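Long-range contact in tryptophan--tRNA ligase (Pyrococcus horikoshii, PDB 3JXE), which joins L-tryptophan to tRNA(Trp) at the expense of ATP, which is split into AMP and diphosphate: residues Gly73-Thr78 against Lys207-Pro212. Numbering follows the deposited sequence.
Sequences GFFLYT and KRCLIP. With TYM (tryptophanyl-5'AMP), chain E.
Cys209 lies over one face of the Phe75 ring, its CB 3.5 Å from Phe75 CZ, and its SG, anti to the backbone N (chi1 -175°), leans obliquely over the same ring in a sulfur-aromatic contact and reaches Tyr77 CB. The two residues pair in register on neighbouring parallel strands, 75-80 and 209-214, central in the Rossmann fold of this class I synthetase. On the other face of the sheet Leu76 and Leu210 run side by side, Leu76 CD2 3.8 Å from Leu210 CB and also against the ring of Pro212; Leu76 and Pro212 pack on helix 88-104, Leu210 on Tyr61 of helix 61-69. Phe74 points the same way as Leu210 and meets Phe104 edge-to-face. Between these layers the backbones form a parallel ladder: Phe75 N to Arg208 O, Leu210 N to Phe75 O (2.8 Å) and Tyr77 N to Leu210 O. The side chain of Arg208 leaves pointing away from Gly73-Thr78, and its NE forms a salt bridge with Asp67 OD2.

Toward the C-terminal ends of the strands the contact opens onto the tryptophanyl-AMP pocket. Ile211 CG1 and CD1 both lie against Tyr77 CD2, while Ile211 CG2 comes 3.8 Å from CH2 of the ligand indole. Thr78 OG1, also anti to its backbone N (chi1 -167°), donates to Pro212 O at 3.0 Å. Tyr77 OH, also hydrogen-bonded to Gln111 and Gln198, accepts the indole NE1-H of tryptophanyl-AMP, with 2.7 Å from NE1 to OH and 162° at the hydrogen.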
ATOM      1  N   GLY B  73     -11.736  25.460  13.095  1.00 83.92           N
ATOM      2  CA  GLY B  73     -12.340  24.126  13.049  1.00 82.89           C
ATOM      3  C   GLY B  73     -11.395  22.938  13.113  1.00 82.13           C
ATOM      4  O   GLY B  73     -10.189  23.091  13.333  1.00 82.16           O
ATOM      5  N   PHE B  74     -11.965  21.748  12.923  1.00 81.27           N
ATOM      6  CA  PHE B  74     -11.225  20.484  12.932  1.00 80.31           C
ATOM      7  C   PHE B  74     -11.983  19.411  12.144  1.00 79.56           C
ATOM      8  O   PHE B  74     -12.995  19.709  11.505  1.00 79.48           O
ATOM      9  CB  PHE B  74     -10.960  20.019  14.372  1.00 80.37           C
ATOM     10  CG  PHE B  74     -12.208  19.725  15.166  1.00 80.56           C
ATOM     11  CD1 PHE B  74     -12.736  18.437  15.209  1.00 80.75           C
ATOM     12  CD2 PHE B  74     -12.841  20.731  15.891  1.00 80.70           C
ATOM     13  CE1 PHE B  74     -13.884  18.157  15.946  1.00 80.68           C
ATOM     14  CE2 PHE B  74     -13.989  20.461  16.632  1.00 80.72           C
ATOM     15  CZ  PHE B  74     -14.510  19.171  16.658  1.00 80.75           C
ATOM     16  N   PHE B  75     -11.488  18.172  12.176  1.00 78.57           N
ATOM     17  CA  PHE B  75     -12.205  17.048  11.567  1.00 77.59           C
ATOM     18  C   PHE B  75     -12.089  15.750  12.368  1.00 76.84           C
ATOM     19  O   PHE B  75     -11.129  15.555  13.116  1.00 76.77           O
ATOM     20  CB  PHE B  75     -11.807  16.853  10.094  1.00 77.64           C
ATOM     21  CG  PHE B  75     -10.476  16.179   9.890  1.00 77.69           C
ATOM     22  CD1 PHE B  75     -10.410  14.817   9.610  1.00 77.82           C
ATOM     23  CD2 PHE B  75      -9.292  16.906   9.945  1.00 77.73           C
ATOM     24  CE1 PHE B  75      -9.185  14.185   9.403  1.00 77.69           C
ATOM     25  CE2 PHE B  75      -8.063  16.281   9.739  1.00 77.69           C
ATOM     26  CZ  PHE B  75      -8.012  14.919   9.466  1.00 77.66           C
ATOM     27  N   LEU B  76     -13.077  14.872  12.201  1.00 75.87           N
ATOM     28  CA  LEU B  76     -13.141  13.614  12.941  1.00 74.88           C
ATOM     29  C   LEU B  76     -12.735  12.415  12.095  1.00 74.24           C
ATOM     30  O   LEU B  76     -13.010  12.364  10.893  1.00 74.16           O
ATOM     31  CB  LEU B  76     -14.547  13.393  13.504  1.00 74.88           C
ATOM     32  CG  LEU B  76     -15.026  14.293  14.646  1.00 74.68           C
ATOM     33  CD1 LEU B  76     -16.537  14.245  14.730  1.00 74.52           C
ATOM     34  CD2 LEU B  76     -14.402  13.888  15.978  1.00 74.57           C
ATOM     35  N   TYR B  77     -12.084  11.452  12.738  1.00 73.41           N
ATOM     36  CA  TYR B  77     -11.693  10.205  12.092  1.00 72.59           C
ATOM     37  C   TYR B  77     -11.767   9.041  13.071  1.00 72.04           C
ATOM     38  O   TYR B  77     -11.220   9.106  14.169  1.00 72.00           O
ATOM     39  CB  TYR B  77     -10.297  10.326  11.462  1.00 72.61           C
ATOM     40  CG  TYR B  77      -9.552   9.020  11.241  1.00 72.56           C
ATOM     41  CD1 TYR B  77     -10.088   8.002  10.447  1.00 72.51           C
ATOM     42  CD2 TYR B  77      -8.293   8.816  11.805  1.00 72.50           C
ATOM     43  CE1 TYR B  77      -9.401   6.807  10.247  1.00 72.30           C
ATOM     44  CE2 TYR B  77      -7.595   7.630  11.603  1.00 72.27           C
ATOM     45  CZ  TYR B  77      -8.153   6.632  10.825  1.00 72.26           C
ATOM     46  OH  TYR B  77      -7.463   5.460  10.626  1.00 72.35           O
ATOM     47  N   THR B  78     -12.470   7.992  12.660  1.00 71.33           N
ATOM     48  CA  THR B  78     -12.511   6.729  13.388  1.00 70.66           C
ATOM     49  C   THR B  78     -12.616   5.596  12.366  1.00 70.23           C
ATOM     50  O   THR B  78     -12.814   5.851  11.178  1.00 70.13           O
ATOM     51  CB  THR B  78     -13.668   6.687  14.424  1.00 70.63           C
ATOM     52  OG1 THR B  78     -13.491   5.572  15.306  1.00 70.47           O
ATOM     53  CG2 THR B  78     -15.029   6.589  13.740  1.00 70.70           C
ATOM     54  N   LYS B 207      -6.547  20.988   8.472  1.00 69.60           N
ATOM     55  CA  LYS B 207      -7.086  21.186   9.820  1.00 69.81           C
ATOM     56  C   LYS B 207      -6.680  20.002  10.694  1.00 69.79           C
ATOM     57  O   LYS B 207      -6.399  18.920  10.174  1.00 69.83           O
ATOM     58  CB  LYS B 207      -8.611  21.313   9.765  1.00 69.88           C
ATOM     59  CG  LYS B 207      -9.107  22.460   8.882  1.00 70.49           C
ATOM     60  CD  LYS B 207     -10.546  22.265   8.410  1.00 71.37           C
ATOM     61  CE  LYS B 207     -11.559  22.684   9.469  1.00 72.05           C
ATOM     62  NZ  LYS B 207     -12.945  22.730   8.924  1.00 72.59           N
ATOM     63  N   ARG B 208      -6.638  20.196  12.012  1.00 69.78           N
ATOM     64  CA  ARG B 208      -6.214  19.114  12.909  1.00 69.81           C
ATOM     65  C   ARG B 208      -7.295  18.049  13.132  1.00 69.62           C
ATOM     66  O   ARG B 208      -8.491  18.328  13.027  1.00 69.70           O
ATOM     67  CB  ARG B 208      -5.661  19.648  14.236  1.00 69.88           C
ATOM     68  CG  ARG B 208      -6.652  20.352  15.137  1.00 70.60           C
ATOM     69  CD  ARG B 208      -6.062  20.496  16.532  1.00 71.76           C
ATOM     70  NE  ARG B 208      -4.932  21.425  16.555  1.00 72.65           N
ATOM     71  CZ  ARG B 208      -3.808  21.230  17.241  1.00 73.04           C
ATOM     72  NH1 ARG B 208      -2.842  22.138  17.196  1.00 73.13           N
ATOM     73  NH2 ARG B 208      -3.639  20.126  17.960  1.00 73.35           N
ATOM     74  N   CYS B 209      -6.852  16.832  13.440  1.00 69.36           N
ATOM     75  CA  CYS B 209      -7.729  15.666  13.505  1.00 69.06           C
ATOM     76  C   CYS B 209      -8.063  15.249  14.934  1.00 68.83           C
ATOM     77  O   CYS B 209      -7.218  15.344  15.822  1.00 68.79           O
ATOM     78  CB  CYS B 209      -7.071  14.496  12.776  1.00 69.09           C
ATOM     79  SG  CYS B 209      -8.090  13.022  12.646  1.00 69.17           S
ATOM     80  N   LEU B 210      -9.295  14.785  15.144  1.00 68.59           N
ATOM     81  CA  LEU B 210      -9.712  14.196  16.419  1.00 68.36           C
ATOM     82  C   LEU B 210     -10.121  12.748  16.188  1.00 68.21           C
ATOM     83  O   LEU B 210     -10.934  12.460  15.306  1.00 68.22           O
ATOM     84  CB  LEU B 210     -10.886  14.970  17.030  1.00 68.35           C
ATOM     85  CG  LEU B 210     -11.050  15.127  18.553  1.00 68.34           C
ATOM     86  CD1 LEU B 210     -12.481  15.527  18.883  1.00 68.23           C
ATOM     87  CD2 LEU B 210     -10.661  13.898  19.367  1.00 68.20           C
ATOM     88  N   ILE B 211      -9.557  11.839  16.984  1.00 68.01           N
ATOM     89  CA  ILE B 211      -9.856  10.412  16.859  1.00 67.76           C
ATOM     90  C   ILE B 211     -10.526   9.839  18.116  1.00 67.63           C
ATOM     91  O   ILE B 211      -9.849   9.556  19.112  1.00 67.70           O
ATOM     92  CB  ILE B 211      -8.597   9.584  16.487  1.00 67.72           C
ATOM     93  CG1 ILE B 211      -7.965  10.125  15.199  1.00 67.67           C
ATOM     94  CG2 ILE B 211      -8.956   8.106  16.333  1.00 67.66           C
ATOM     95  CD1 ILE B 211      -6.551   9.648  14.950  1.00 67.59           C
ATOM     96  N   PRO B 212     -11.864   9.683  18.078  1.00 67.42           N
ATOM     97  CA  PRO B 212     -12.585   8.982  19.136  1.00 67.26           C
ATOM     98  C   PRO B 212     -12.512   7.465  18.945  1.00 67.14           C
ATOM     99  O   PRO B 212     -13.046   6.931  17.967  1.00 67.14           O
ATOM    100  CB  PRO B 212     -14.031   9.482  18.978  1.00 67.24           C
ATOM    101  CG  PRO B 212     -14.018  10.464  17.829  1.00 67.30           C
ATOM    102  CD  PRO B 212     -12.785  10.185  17.045  1.00 67.38           C
TER
HETATM  103  P   TYM E 900     -11.648  -2.729  15.791  0.80 43.72           P
HETATM  104  O1P TYM E 900     -12.409  -3.078  14.570  0.80 43.57           O
HETATM  105  O2P TYM E 900     -10.984  -3.797  16.570  0.80 43.90           O
HETATM  106  O5' TYM E 900     -12.618  -1.934  16.800  0.80 43.91           O
HETATM  107  C5' TYM E 900     -13.364  -0.806  16.327  0.80 44.62           C
HETATM  108  C4' TYM E 900     -13.553   0.239  17.434  0.80 45.19           C
HETATM  109  O4' TYM E 900     -14.080  -0.407  18.626  0.80 45.24           O
HETATM  110  C1' TYM E 900     -13.194  -0.116  19.746  0.80 45.50           C
HETATM  111  N9  TYM E 900     -13.305  -1.312  20.640  0.80 45.48           N
HETATM  112  C4  TYM E 900     -13.897  -1.336  21.834  0.80 45.35           C
HETATM  113  N3  TYM E 900     -14.510  -0.401  22.584  0.80 45.35           N
HETATM  114  C2  TYM E 900     -15.020  -0.703  23.773  0.80 45.11           C
HETATM  115  N1  TYM E 900     -14.946  -1.932  24.262  0.80 44.98           N
HETATM  116  C6  TYM E 900     -14.349  -2.916  23.565  0.80 45.27           C
HETATM  117  N6  TYM E 900     -14.285  -4.145  24.071  0.80 45.35           N
HETATM  118  C5  TYM E 900     -13.803  -2.631  22.316  0.80 45.32           C
HETATM  119  N7  TYM E 900     -13.164  -3.351  21.400  0.80 45.33           N
HETATM  120  C8  TYM E 900     -12.866  -2.546  20.377  0.80 45.38           C
HETATM  121  C2' TYM E 900     -11.832   0.139  19.105  0.80 45.69           C
HETATM  122  O2' TYM E 900     -11.060   1.012  19.925  0.80 45.76           O
HETATM  123  C3' TYM E 900     -12.218   0.874  17.826  0.80 45.70           C
HETATM  124  O3' TYM E 900     -12.447   2.264  18.110  0.80 46.38           O
HETATM  125  NH3 TYM E 900      -7.598  -1.393  13.272  0.80 43.19           N
HETATM  126  CA  TYM E 900      -8.851  -0.859  13.820  0.80 43.21           C
HETATM  127  CB  TYM E 900      -9.651  -0.180  12.707  0.80 43.13           C
HETATM  128  CG  TYM E 900      -9.352   1.348  12.618  0.80 42.78           C
HETATM  129  CD2 TYM E 900      -9.601   2.330  13.570  0.80 42.29           C
HETATM  130  CE2 TYM E 900      -9.169   3.557  13.049  0.80 42.20           C
HETATM  131  CE3 TYM E 900     -10.164   2.280  14.844  0.80 42.33           C
HETATM  132  CD1 TYM E 900      -8.792   1.989  11.567  0.80 42.80           C
HETATM  133  NE1 TYM E 900      -8.674   3.367  11.828  0.80 42.45           N
HETATM  134  CZ2 TYM E 900      -9.303   4.718  13.800  0.80 42.08           C
HETATM  135  CZ3 TYM E 900     -10.292   3.449  15.596  0.80 42.14           C
HETATM  136  CH2 TYM E 900      -9.862   4.668  15.074  0.80 42.04           C
HETATM  137  C   TYM E 900      -9.690  -1.995  14.417  0.80 43.36           C
HETATM  138  O   TYM E 900      -9.564  -3.149  14.003  0.80 43.36           O
HETATM  139  OPP TYM E 900     -10.549  -1.596  15.412  0.80 43.46           O